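PDB 6QRO: glutamine cyclotransferase from Tannerella forsythia, which probably catalyses the zinc-dependent cyclisation of N-terminal glutamine to pyroglutamate, as a glutaminyl cyclase of the peptidase M28 family. Local coordinates for residues A95-K100 and K152-G157. Numbering follows the deposited sequence.
Sequences AFQPEK and KAPAIG
The backbones of K100 and G157 come nearest, with CA atoms 5.3 Å apart, where a type I beta turn from Q97 to K100, closed by K100 N to Q97 O at 2.8 Å, follows strand 86-96 and faces the loop between helix 132-151 and strand 157-163. Two long side chains reach from the turn to carbonyls of that loop. Q97 turns CG anti to its carbonyl carbon (chi1 -49°) and runs extended to CD. Its NE2 donates to P154 O at 3.2 Å with an N-H...O angle of 154°; the acceptor lies close to the amide plane, whereas the donor stands above the carbonyl plane of P154. I156 O is equally near NE2, but the angle is too poor for a hydrogen bond. At the other amide branch, OE1 meets A153 CB at 4.0 Å. K100 CB packs against G157 N at 3.9 Å; a bend at chi2 (-91°) sets CD beside A155 O, and NZ donates a hydrogen bond to that oxygen at 3.0 Å, again from above the carbonyl plane. R103 donates hydrogen bonds to F96 O, Q97 O and K100 O, while the F96 side chain packs on helix 132-151. The contact thus joins two connections at one end of the central sheet, away from the zinc site. Both hydrogen bonds end on main-chain oxygens, thus depending on the loop's backbone path, and the lysine's positive charge would probably polarise the A155 carbonyl.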
loop_
_atom_site.group_PDB
_atom_site.type_symbol
_atom_site.label_atom_id
_atom_site.label_comp_id
_atom_site.label_asym_id
_atom_site.label_seq_id
_atom_site.Cartn_x
_atom_site.Cartn_y
_atom_site.Cartn_z
ATOM N N ALA A 95 -6.943 -8.355 -11.118
ATOM C CA ALA A 95 -8.305 -7.946 -11.416
ATOM C C ALA A 95 -9.204 -9.134 -11.121
ATOM O O ALA A 95 -9.079 -10.186 -11.757
ATOM C CB ALA A 95 -8.452 -7.499 -12.868
ATOM N N PHE A 96 -10.123 -8.958 -10.185
ATOM C CA PHE A 96 -10.993 -10.035 -9.745
ATOM C C PHE A 96 -12.365 -9.847 -10.365
ATOM O O PHE A 96 -12.889 -8.729 -10.398
ATOM C CB PHE A 96 -11.084 -10.093 -8.220
ATOM C CG PHE A 96 -9.800 -10.518 -7.544
ATOM C CD1 PHE A 96 -8.778 -9.614 -7.305
ATOM C CD2 PHE A 96 -9.626 -11.839 -7.142
ATOM C CE1 PHE A 96 -7.624 -10.019 -6.673
ATOM C CE2 PHE A 96 -8.475 -12.245 -6.518
ATOM C CZ PHE A 96 -7.468 -11.330 -6.286
ATOM N N GLN A 97 -12.914 -10.942 -10.886
ATOM C CA GLN A 97 -14.124 -10.932 -11.698
ATOM C C GLN A 97 -14.019 -9.807 -12.727
ATOM O O GLN A 97 -14.845 -8.883 -12.728
ATOM C CB GLN A 97 -15.382 -10.787 -10.856
ATOM C CG GLN A 97 -15.463 -11.743 -9.675
ATOM C CD GLN A 97 -16.661 -11.455 -8.799
ATOM O OE1 GLN A 97 -17.701 -12.122 -8.898
ATOM N NE2 GLN A 97 -16.550 -10.413 -7.978
ATOM N N PRO A 98 -13.029 -9.865 -13.623
ATOM C CA PRO A 98 -12.768 -8.731 -14.524
ATOM C C PRO A 98 -13.921 -8.394 -15.467
ATOM O O PRO A 98 -13.851 -7.354 -16.144
ATOM C CB PRO A 98 -11.530 -9.186 -15.302
ATOM C CG PRO A 98 -11.628 -10.661 -15.305
ATOM C CD PRO A 98 -12.239 -11.055 -13.993
ATOM N N GLU A 99 -14.947 -9.245 -15.580
ATOM C CA GLU A 99 -16.100 -8.869 -16.386
ATOM C C GLU A 99 -17.040 -7.927 -15.638
ATOM O O GLU A 99 -17.818 -7.217 -16.284
ATOM C CB GLU A 99 -16.858 -10.112 -16.880
ATOM C CG GLU A 99 -17.683 -10.838 -15.822
ATOM C CD GLU A 99 -16.851 -11.746 -14.943
ATOM O OE1 GLU A 99 -15.616 -11.802 -15.161
ATOM O OE2 GLU A 99 -17.440 -12.407 -14.048
ATOM N N LYS A 100 -16.964 -7.867 -14.305
ATOM C CA LYS A 100 -17.826 -6.955 -13.552
ATOM C C LYS A 100 -17.412 -5.516 -13.846
ATOM O O LYS A 100 -16.243 -5.156 -13.691
ATOM C CB LYS A 100 -17.707 -7.194 -12.046
ATOM C CG LYS A 100 -18.006 -8.580 -11.483
ATOM C CD LYS A 100 -19.457 -8.754 -11.068
ATOM C CE LYS A 100 -19.649 -10.077 -10.331
ATOM N NZ LYS A 100 -20.892 -10.122 -9.500
ATOM N N LYS A 152 -15.188 -16.488 -1.139
ATOM C CA LYS A 152 -16.539 -15.930 -1.070
ATOM C C LYS A 152 -16.540 -14.740 -2.019
ATOM O O LYS A 152 -16.081 -13.653 -1.654
ATOM C CB LYS A 152 -16.896 -15.486 0.342
ATOM C CG LYS A 152 -18.225 -14.715 0.425
ATOM C CD LYS A 152 -18.545 -14.203 1.835
ATOM C CE LYS A 152 -19.625 -13.122 1.776
ATOM N NZ LYS A 152 -19.853 -12.412 3.068
ATOM N N ALA A 153 -17.074 -14.933 -3.216
ATOM C CA ALA A 153 -16.978 -13.886 -4.220
ATOM C C ALA A 153 -17.828 -12.700 -3.777
ATOM O O ALA A 153 -18.966 -12.894 -3.324
ATOM C CB ALA A 153 -17.426 -14.396 -5.584
ATOM N N PRO A 154 -17.303 -11.479 -3.822
ATOM C CA PRO A 154 -18.130 -10.311 -3.518
ATOM C C PRO A 154 -19.047 -9.989 -4.689
ATOM O O PRO A 154 -18.855 -10.451 -5.810
ATOM C CB PRO A 154 -17.096 -9.202 -3.281
ATOM C CG PRO A 154 -15.923 -9.617 -4.110
ATOM C CD PRO A 154 -15.896 -11.120 -4.073
ATOM N N ALA A 155 -20.016 -9.109 -4.427
ATOM C CA ALA A 155 -20.933 -8.718 -5.491
ATOM C C ALA A 155 -20.252 -7.809 -6.503
ATOM O O ALA A 155 -20.620 -7.811 -7.683
ATOM C CB ALA A 155 -22.174 -8.038 -4.903
ATOM N N ILE A 156 -19.280 -7.021 -6.065
ATOM C CA ILE A 156 -18.614 -6.060 -6.926
ATOM C C ILE A 156 -17.270 -6.625 -7.357
ATOM O O ILE A 156 -16.672 -7.472 -6.693
ATOM C CB ILE A 156 -18.421 -4.693 -6.234
ATOM C CG1 ILE A 156 -17.738 -4.894 -4.872
ATOM C CG2 ILE A 156 -19.727 -3.942 -6.150
ATOM C CD1 ILE A 156 -17.068 -3.657 -4.307
ATOM N N GLY A 157 -16.761 -6.106 -8.465
ATOM C CA GLY A 157 -15.403 -6.406 -8.845
ATOM C C GLY A 157 -14.402 -5.720 -7.932
ATOM O O GLY A 157 -14.688 -4.703 -7.296
#